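Local coordinates for SusD-like carbohydrate binding protein (Bacteroides vulgatus, PDB 3LEW) that probably binds carbohydrate at the outer membrane as a SusD-family protein, with a likely role in nutrient capture, at residues A[16-29]-A[93-106]. Sequence-based numbering, arbitrary orientation.
Sequences FGKTGDAEKVLNGG and VINDCNGVLDNIDA
Gly99 O faces Phe16 across the contact and is held from within its own segment by Asn103 ND2 (2.9 Å), in a bond nearly straight at the hydrogen (173°), with the carbonyl oxygen close to the amide plane. Here the helix beginning at Thr19 runs antiparallel to residues 93-103, their axes 9.0 Å apart, as part of the helical, TPR-clan framework of the SusD fold. The bond fixes the rotation of the Asn103 amide, which lies flat over one face of the Phe16 ring, the two planes 8° apart; ND2 sits toward the rim, 3.6 Å from Phe16 CE2. Asn103 CB adds a CH-pi contact over the same ring, 4.1 Å from its centroid. With chi1 at -83°, CG stands anti to the carbonyl carbon, and the ring reaches along the second helix until CZ meets Gly99 O obliquely. Lys18 is the N-cap of the first helix; its N donates to Asp21 OD2 on the anti side of the carboxylate, and its O receives both Asp21 N and Ala22 N. Further along, Val100 is the apolar hub: CG2 presses against Ala22 O at 3.5 Å and also meets Val25 CG1 and, crossing at about a right angle, Leu26 CD1. Ile104 CD1 touches Ala22 CB at 3.8 Å. Behind the second helix, Leu101, Ile94 and Val93 pack on helix 111-135, while Glu23, on the first helix, forms salt bridges with Arg116 and Lys199. At the far end the backbones draw close at Gly29, whose CA lies 3.2 Å from Asp96 OD2 and whose carbonyl oxygen rests against both methyls of Val93, CG2 being the nearer at 3.4 Å.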
# COMPACT_ATOMS: atom_id res chain seq x y z
N PHE A 16 -28.50 14.55 -7.65
CA PHE A 16 -29.01 13.16 -7.42
C PHE A 16 -30.37 12.95 -8.12
O PHE A 16 -31.18 13.89 -8.18
CB PHE A 16 -29.17 12.86 -5.91
CG PHE A 16 -27.87 12.42 -5.24
CD1 PHE A 16 -27.18 11.27 -5.68
CD2 PHE A 16 -27.36 13.14 -4.15
CE1 PHE A 16 -26.00 10.86 -5.06
CE2 PHE A 16 -26.16 12.73 -3.53
CZ PHE A 16 -25.48 11.59 -4.00
N GLY A 17 -30.61 11.72 -8.59
CA GLY A 17 -31.85 11.35 -9.25
C GLY A 17 -31.85 10.05 -10.04
O GLY A 17 -32.83 9.31 -10.00
N LYS A 18 -30.79 9.78 -10.79
CA LYS A 18 -30.70 8.59 -11.62
C LYS A 18 -29.46 7.81 -11.22
O LYS A 18 -28.58 8.35 -10.57
CB LYS A 18 -30.59 8.96 -13.10
CG LYS A 18 -31.69 9.87 -13.61
CD LYS A 18 -31.57 10.09 -15.10
CE LYS A 18 -32.70 10.97 -15.64
NZ LYS A 18 -32.83 12.22 -14.81
N THR A 19 -29.43 6.53 -11.56
CA THR A 19 -28.25 5.71 -11.28
C THR A 19 -26.97 6.38 -11.78
O THR A 19 -25.98 6.40 -11.06
CB THR A 19 -28.39 4.27 -11.87
OG1 THR A 19 -28.74 4.35 -13.25
CG2 THR A 19 -29.49 3.45 -11.07
N GLY A 20 -26.98 6.95 -13.00
CA GLY A 20 -25.80 7.64 -13.55
C GLY A 20 -25.28 8.76 -12.63
O GLY A 20 -24.06 9.01 -12.55
N ASP A 21 -26.21 9.43 -11.95
CA ASP A 21 -25.91 10.55 -11.06
C ASP A 21 -25.17 10.05 -9.82
O ASP A 21 -24.23 10.68 -9.36
CB ASP A 21 -27.20 11.31 -10.61
CG ASP A 21 -27.94 11.96 -11.73
OD1 ASP A 21 -27.28 12.59 -12.59
OD2 ASP A 21 -29.20 11.87 -11.79
N ALA A 22 -25.59 8.89 -9.30
CA ALA A 22 -24.91 8.27 -8.17
C ALA A 22 -23.51 7.84 -8.57
O ALA A 22 -22.53 8.06 -7.85
CB ALA A 22 -25.71 7.09 -7.65
N GLU A 23 -23.40 7.23 -9.74
CA GLU A 23 -22.10 6.80 -10.22
C GLU A 23 -21.16 7.99 -10.39
O GLU A 23 -19.94 7.87 -10.09
CB GLU A 23 -22.25 6.01 -11.52
CG GLU A 23 -20.93 5.58 -12.12
CD GLU A 23 -21.07 4.33 -12.99
OE1 GLU A 23 -21.76 4.36 -14.01
OE2 GLU A 23 -20.46 3.32 -12.66
N LYS A 24 -21.68 9.14 -10.80
CA LYS A 24 -20.83 10.30 -10.96
C LYS A 24 -20.23 10.72 -9.63
O LYS A 24 -19.06 11.07 -9.56
CB LYS A 24 -21.57 11.46 -11.59
CG LYS A 24 -20.65 12.63 -11.93
N VAL A 25 -21.03 10.72 -8.56
CA VAL A 25 -20.49 11.03 -7.24
C VAL A 25 -19.40 10.05 -6.81
O VAL A 25 -18.34 10.43 -6.22
CB VAL A 25 -21.60 11.15 -6.19
CG1 VAL A 25 -20.99 11.35 -4.79
CG2 VAL A 25 -22.56 12.27 -6.57
N LEU A 26 -19.65 8.76 -7.03
CA LEU A 26 -18.64 7.76 -6.72
C LEU A 26 -17.35 7.95 -7.52
O LEU A 26 -16.23 7.80 -6.97
CB LEU A 26 -19.20 6.36 -6.93
CG LEU A 26 -18.86 5.21 -6.00
CD1 LEU A 26 -19.10 5.68 -4.52
CD2 LEU A 26 -19.77 4.02 -6.36
N ASN A 27 -17.50 8.26 -8.81
CA ASN A 27 -16.33 8.48 -9.68
C ASN A 27 -15.54 9.68 -9.18
O ASN A 27 -14.30 9.66 -9.19
CB ASN A 27 -16.74 8.75 -11.14
CG ASN A 27 -17.31 7.53 -11.83
OD1 ASN A 27 -17.13 6.40 -11.37
ND2 ASN A 27 -18.02 7.77 -12.97
N GLY A 28 -16.26 10.73 -8.74
CA GLY A 28 -15.60 11.93 -8.19
C GLY A 28 -14.84 11.64 -6.90
O GLY A 28 -13.69 12.12 -6.71
N GLY A 29 -15.45 10.85 -6.01
CA GLY A 29 -14.79 10.36 -4.80
C GLY A 29 -13.50 9.62 -5.10
O GLY A 29 -12.47 9.81 -4.43
N VAL A 93 -14.01 10.79 1.32
CA VAL A 93 -14.41 9.79 0.31
C VAL A 93 -15.40 8.80 0.94
O VAL A 93 -16.41 8.44 0.31
CB VAL A 93 -13.23 9.15 -0.39
CG1 VAL A 93 -13.71 8.12 -1.47
CG2 VAL A 93 -12.39 10.25 -1.06
N ILE A 94 -15.21 8.50 2.22
CA ILE A 94 -16.28 7.78 2.96
C ILE A 94 -17.59 8.55 2.87
O ILE A 94 -18.67 7.95 2.70
CB ILE A 94 -15.87 7.51 4.45
CG1 ILE A 94 -14.84 6.36 4.53
CG2 ILE A 94 -17.13 7.24 5.33
CD1 ILE A 94 -14.12 6.24 5.94
N ASN A 95 -17.55 9.87 3.03
CA ASN A 95 -18.76 10.66 2.93
C ASN A 95 -19.41 10.58 1.55
O ASN A 95 -20.62 10.50 1.45
CB ASN A 95 -18.50 12.12 3.27
CG ASN A 95 -19.74 12.83 3.69
OD1 ASN A 95 -20.52 12.31 4.49
ND2 ASN A 95 -19.95 14.01 3.15
N ASP A 96 -18.61 10.60 0.50
CA ASP A 96 -19.12 10.34 -0.87
C ASP A 96 -19.83 8.99 -0.99
O ASP A 96 -20.95 8.92 -1.52
CB ASP A 96 -17.99 10.39 -1.91
CG ASP A 96 -17.46 11.81 -2.13
OD1 ASP A 96 -18.23 12.79 -2.03
OD2 ASP A 96 -16.25 11.95 -2.42
N CYS A 97 -19.18 7.92 -0.49
CA CYS A 97 -19.78 6.60 -0.47
C CYS A 97 -21.12 6.64 0.30
O CYS A 97 -22.11 6.10 -0.19
CB CYS A 97 -18.90 5.55 0.18
SG CYS A 97 -17.35 5.29 -0.70
N ASN A 98 -21.15 7.29 1.47
CA ASN A 98 -22.38 7.35 2.25
C ASN A 98 -23.47 8.16 1.54
O ASN A 98 -24.66 7.84 1.65
CB ASN A 98 -22.11 7.91 3.65
CG ASN A 98 -21.33 6.92 4.52
OD1 ASN A 98 -21.36 5.74 4.25
ND2 ASN A 98 -20.65 7.43 5.59
N GLY A 99 -23.09 9.22 0.83
CA GLY A 99 -24.10 9.99 0.06
C GLY A 99 -24.72 9.13 -1.03
O GLY A 99 -25.93 9.15 -1.24
N VAL A 100 -23.90 8.34 -1.71
CA VAL A 100 -24.40 7.38 -2.70
C VAL A 100 -25.34 6.34 -2.05
O VAL A 100 -26.47 6.11 -2.52
CB VAL A 100 -23.24 6.71 -3.46
CG1 VAL A 100 -23.70 5.48 -4.26
CG2 VAL A 100 -22.56 7.79 -4.33
N LEU A 101 -24.89 5.76 -0.93
CA LEU A 101 -25.66 4.77 -0.21
C LEU A 101 -26.97 5.35 0.31
O LEU A 101 -27.95 4.62 0.35
CB LEU A 101 -24.80 4.13 0.91
CG LEU A 101 -23.70 3.22 0.40
CD1 LEU A 101 -22.68 2.86 1.56
CD2 LEU A 101 -24.29 1.95 -0.30
N ASP A 102 -27.02 6.64 0.65
CA ASP A 102 -28.27 7.26 1.17
C ASP A 102 -29.32 7.49 0.07
O ASP A 102 -30.48 7.67 0.38
CB ASP A 102 -28.00 8.62 1.85
CG ASP A 102 -27.26 8.50 3.19
OD1 ASP A 102 -27.13 7.39 3.77
OD2 ASP A 102 -26.75 9.54 3.67
N ASN A 103 -28.89 7.50 -1.19
CA ASN A 103 -29.70 7.89 -2.33
C ASN A 103 -29.87 6.78 -3.40
O ASN A 103 -30.77 6.88 -4.25
CB ASN A 103 -29.05 9.11 -3.01
CG ASN A 103 -29.28 10.43 -2.25
OD1 ASN A 103 -30.30 11.10 -2.47
ND2 ASN A 103 -28.32 10.83 -1.42
N ILE A 104 -29.08 5.72 -3.35
CA ILE A 104 -29.05 4.75 -4.48
C ILE A 104 -30.36 3.97 -4.61
O ILE A 104 -30.78 3.66 -5.73
CB ILE A 104 -27.82 3.79 -4.40
CG1 ILE A 104 -27.69 2.97 -5.70
CG2 ILE A 104 -27.87 2.89 -3.18
CD1 ILE A 104 -27.51 3.85 -6.94
N ASP A 105 -31.03 3.69 -3.50
CA ASP A 105 -32.28 2.91 -3.59
C ASP A 105 -33.39 3.67 -4.29
O ASP A 105 -34.28 3.07 -4.86
CB ASP A 105 -32.74 2.38 -2.21
CG ASP A 105 -31.81 1.32 -1.66
OD1 ASP A 105 -31.26 0.51 -2.42
OD2 ASP A 105 -31.60 1.29 -0.43
N ALA A 106 -33.33 4.99 -4.27
CA ALA A 106 -34.33 5.82 -4.93
C ALA A 106 -33.93 6.19 -6.37
O ALA A 106 -34.67 6.87 -7.04
CB ALA A 106 -34.58 7.11 -4.10